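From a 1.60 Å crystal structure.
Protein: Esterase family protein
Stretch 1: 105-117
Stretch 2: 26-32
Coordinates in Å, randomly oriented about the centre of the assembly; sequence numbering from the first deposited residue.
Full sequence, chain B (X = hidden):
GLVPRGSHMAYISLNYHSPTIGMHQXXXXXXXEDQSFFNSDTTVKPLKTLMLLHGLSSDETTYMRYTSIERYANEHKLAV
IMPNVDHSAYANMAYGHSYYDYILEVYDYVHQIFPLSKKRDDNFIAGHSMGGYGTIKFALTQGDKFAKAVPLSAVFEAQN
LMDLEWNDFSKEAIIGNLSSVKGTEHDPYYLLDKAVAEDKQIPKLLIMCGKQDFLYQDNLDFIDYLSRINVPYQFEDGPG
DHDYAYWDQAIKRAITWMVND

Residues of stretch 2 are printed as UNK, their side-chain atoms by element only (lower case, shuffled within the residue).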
# COMPACT_ATOMS: atom_id res chain seq x y z
N GLU B 105 -8.70 -7.61 11.24
CA GLU B 105 -8.99 -7.28 9.85
C GLU B 105 -7.74 -6.73 9.16
O GLU B 105 -7.44 -7.13 8.03
CB GLU B 105 -10.12 -6.26 9.79
CG GLU B 105 -10.25 -5.62 8.39
CD GLU B 105 -11.21 -4.45 8.38
OE1 GLU B 105 -10.75 -3.33 8.25
OE2 GLU B 105 -12.45 -4.68 8.59
N VAL B 106 -7.03 -5.80 9.81
CA VAL B 106 -5.82 -5.25 9.21
C VAL B 106 -4.84 -6.39 8.92
O VAL B 106 -4.26 -6.48 7.82
CB VAL B 106 -5.18 -4.18 10.10
CG1 VAL B 106 -3.85 -3.75 9.53
CG2 VAL B 106 -6.10 -2.97 10.22
N TYR B 107 -4.65 -7.27 9.90
CA TYR B 107 -3.77 -8.42 9.73
C TYR B 107 -4.16 -9.22 8.49
O TYR B 107 -3.32 -9.51 7.63
CB TYR B 107 -3.81 -9.31 10.99
CG TYR B 107 -2.89 -10.51 10.88
CD1 TYR B 107 -3.26 -11.64 10.14
CD2 TYR B 107 -1.65 -10.52 11.51
CE1 TYR B 107 -2.37 -12.72 10.00
CE2 TYR B 107 -0.79 -11.60 11.41
CZ TYR B 107 -1.14 -12.69 10.65
OH TYR B 107 -0.27 -13.76 10.52
N ASP B 108 -5.45 -9.57 8.39
CA ASP B 108 -5.90 -10.41 7.28
C ASP B 108 -5.71 -9.69 5.95
O ASP B 108 -5.21 -10.28 4.99
CB ASP B 108 -7.36 -10.80 7.50
CG ASP B 108 -7.53 -11.88 8.57
OD1 ASP B 108 -6.53 -12.47 9.03
OD2 ASP B 108 -8.70 -12.13 8.94
N TYR B 109 -6.11 -8.41 5.88
CA TYR B 109 -6.05 -7.65 4.63
C TYR B 109 -4.62 -7.52 4.12
O TYR B 109 -4.33 -7.81 2.94
CB TYR B 109 -6.68 -6.27 4.88
CG TYR B 109 -6.76 -5.29 3.74
CD1 TYR B 109 -7.18 -5.67 2.46
CD2 TYR B 109 -6.45 -3.96 3.95
CE1 TYR B 109 -7.26 -4.77 1.43
CE2 TYR B 109 -6.52 -3.04 2.92
CZ TYR B 109 -6.95 -3.46 1.66
OH TYR B 109 -7.03 -2.53 0.64
N VAL B 110 -3.69 -7.14 4.99
CA VAL B 110 -2.33 -6.91 4.48
C VAL B 110 -1.66 -8.22 4.13
O VAL B 110 -0.80 -8.25 3.24
CB VAL B 110 -1.48 -6.09 5.47
CG1 VAL B 110 -2.13 -4.70 5.66
CG2 VAL B 110 -1.21 -6.79 6.79
N HIS B 111 -2.00 -9.32 4.81
CA HIS B 111 -1.43 -10.61 4.44
C HIS B 111 -2.04 -11.16 3.16
O HIS B 111 -1.38 -11.93 2.46
CB HIS B 111 -1.55 -11.63 5.56
CG HIS B 111 -0.59 -11.40 6.70
ND1 HIS B 111 -0.82 -10.46 7.68
CD2 HIS B 111 0.57 -12.00 7.02
CE1 HIS B 111 0.17 -10.49 8.56
NE2 HIS B 111 1.03 -11.44 8.18
N GLN B 112 -3.25 -10.74 2.80
CA GLN B 112 -3.79 -11.12 1.50
C GLN B 112 -3.16 -10.32 0.37
O GLN B 112 -2.83 -10.89 -0.69
CB GLN B 112 -5.31 -10.96 1.45
CG GLN B 112 -6.10 -11.90 2.35
CD GLN B 112 -5.97 -13.36 1.97
OE1 GLN B 112 -6.51 -13.78 0.95
NE2 GLN B 112 -5.27 -14.14 2.78
N ILE B 113 -3.05 -8.99 0.53
CA ILE B 113 -2.67 -8.15 -0.60
C ILE B 113 -1.18 -7.86 -0.72
O ILE B 113 -0.74 -7.35 -1.76
CB ILE B 113 -3.38 -6.78 -0.65
CG1 ILE B 113 -3.06 -5.88 0.55
CG2 ILE B 113 -4.88 -6.94 -0.76
CD1 ILE B 113 -3.44 -4.39 0.31
N PHE B 114 -0.38 -8.17 0.30
CA PHE B 114 1.06 -7.97 0.27
C PHE B 114 1.82 -9.28 0.46
O PHE B 114 1.29 -10.28 0.98
CB PHE B 114 1.55 -6.97 1.34
CG PHE B 114 1.13 -5.55 1.12
CD1 PHE B 114 1.62 -4.83 0.04
CD2 PHE B 114 0.31 -4.91 2.02
CE1 PHE B 114 1.24 -3.51 -0.15
CE2 PHE B 114 -0.06 -3.60 1.83
CZ PHE B 114 0.41 -2.90 0.74
N PRO B 115 3.11 -9.31 0.06
CA PRO B 115 3.91 -10.56 0.18
C PRO B 115 4.48 -10.78 1.58
O PRO B 115 5.69 -10.71 1.83
CB PRO B 115 5.00 -10.34 -0.88
CG PRO B 115 5.21 -8.86 -0.87
CD PRO B 115 3.82 -8.27 -0.69
N LEU B 116 3.57 -11.02 2.53
CA LEU B 116 3.89 -11.15 3.93
C LEU B 116 3.73 -12.61 4.33
O LEU B 116 2.74 -13.25 3.95
CB LEU B 116 2.97 -10.28 4.78
CG LEU B 116 2.86 -8.81 4.38
CD1 LEU B 116 1.96 -8.06 5.30
CD2 LEU B 116 4.26 -8.23 4.37
N SER B 117 4.68 -13.13 5.10
CA SER B 117 4.58 -14.50 5.54
C SER B 117 3.33 -14.69 6.40
O SER B 117 3.01 -13.87 7.26
CB SER B 117 5.79 -14.91 6.35
OG SER B 117 5.66 -16.27 6.75
N UNK B 26 -6.61 4.78 7.77
CA UNK B 26 -5.28 4.87 7.17
C UNK B 26 -4.34 3.83 7.78
O UNK B 26 -4.39 3.57 8.99
c UNK B 26 -4.67 6.26 7.35
o UNK B 26 -5.62 7.11 5.38
c UNK B 26 -5.37 7.30 6.55
n UNK B 26 -5.69 8.43 7.17
N UNK B 27 -3.47 3.29 6.94
CA UNK B 27 -2.43 2.36 7.33
C UNK B 27 -1.10 2.86 6.78
O UNK B 27 -1.03 3.38 5.67
c UNK B 27 -2.61 0.93 6.78
c UNK B 27 -4.30 -0.08 8.31
c UNK B 27 -3.80 -1.11 6.07
c UNK B 27 -3.92 0.22 6.85
N UNK B 28 -0.04 2.65 7.54
CA UNK B 28 1.33 2.78 7.03
C UNK B 28 1.93 1.38 6.96
O UNK B 28 1.85 0.61 7.92
c UNK B 28 2.20 3.68 7.91
o UNK B 28 1.58 4.97 8.03
c UNK B 28 3.63 3.84 7.30
N UNK B 29 2.56 1.06 5.83
CA UNK B 29 3.23 -0.23 5.62
C UNK B 29 4.62 0.08 5.10
O UNK B 29 4.78 0.83 4.14
c UNK B 29 3.23 -2.36 4.31
c UNK B 29 1.05 -1.47 5.20
c UNK B 29 2.46 -1.11 4.62
N UNK B 30 5.65 -0.48 5.75
CA UNK B 30 7.00 -0.41 5.20
C UNK B 30 7.38 -1.84 4.83
O UNK B 30 7.29 -2.78 5.65
c UNK B 30 7.74 1.77 6.25
c UNK B 30 9.03 0.24 8.47
c UNK B 30 8.05 -0.44 7.50
c UNK B 30 8.01 0.23 6.16
N UNK B 31 7.74 -2.01 3.57
CA UNK B 31 7.90 -3.32 2.95
C UNK B 31 9.31 -3.45 2.43
O UNK B 31 9.65 -2.78 1.44
c UNK B 31 5.83 -4.68 -0.06
c UNK B 31 6.90 -3.45 1.80
c UNK B 31 6.62 -4.81 1.22
c UNK B 31 5.86 -5.66 2.23
N UNK B 32 10.17 -4.29 3.02
CA UNK B 32 11.52 -4.42 2.45
C UNK B 32 11.48 -4.82 0.99
O UNK B 32 10.61 -5.53 0.53
c UNK B 32 10.01 -5.04 4.26
c UNK B 32 11.41 -5.45 4.61
c UNK B 32 12.17 -5.51 3.30

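Position 26 has four side-chain atoms: two carbons, the second carrying one oxygen and one nitrogen. This is a carboxamide on a single CB. The side chain is out of reach of stretch 1. The residue is asparagine, N26.

Position 27 has four side-chain carbons and no heteroatom. The chain forks at the second carbon, so CB carries one branch point with two methyls. CA-to-CB points toward the helix. One methyl touches V106, the other V110 and Y109. The residue is leucine, L27, with chi1 m and chi2 t. L27 CD2 lies 3.9 Å from V106 CG1; L27 CD1 lies 4.0 Å from V110 CG1 and 4.4 Å from Y109 CD2. CD1 meets the Y109 ring obliquely.

Position 28 has three side-chain atoms. CB carries one oxygen and one carbon. This is a beta-branched hydroxyl side chain, and it does not reach stretch 1. Its oxygen is hydrogen-bonded elsewhere in the structure. The residue is threonine, T28.

Position 29 has three side-chain carbons, with the fork at CB itself. CA-to-CB points toward stretch 1. One of the two methyls touches F114. The residue is valine, V29. V29 CG2 lies 4.1 Å from F114 CE2.

Position 30 has four carbons. The fork is again at CB, but one arm is two carbons long. None of them reaches stretch 1. The residue is isoleucine, I30, with chi1 p and chi2 t.

Position 31 has four carbons forked at the second, as in L27. CA-to-CB points toward stretch 1. One terminal methyl touches L116, the other F114 and P115. The residue is leucine, L31, with chi1 t and chi2 p. L31 CD1 lies 3.7 Å from L116 CD2; L31 CD2 lies 4.2 Å from both F114 CD1 and P115 CD.

Position 32 has three side-chain carbons that close a ring onto the backbone N. The ring makes no contact with stretch 1. The residue is proline, P32.

The contact follows the alternation of the strand. L27, V29 and L31 face stretch 1, while the residues between them do not reach it. V106, V110 and F114 are spaced by four, about one helical turn, and their CA atoms lie nearest those of L27, V29 and L31 in turn. F114 is the first residue to leave helical geometry. Beyond it, P115 and L116 extend the contact at L31. No hydrogen bond crosses between the stretches. The contact is apolar packing that buries 340 Å² in total.

Stretch 2 (26-32) NLTVILP
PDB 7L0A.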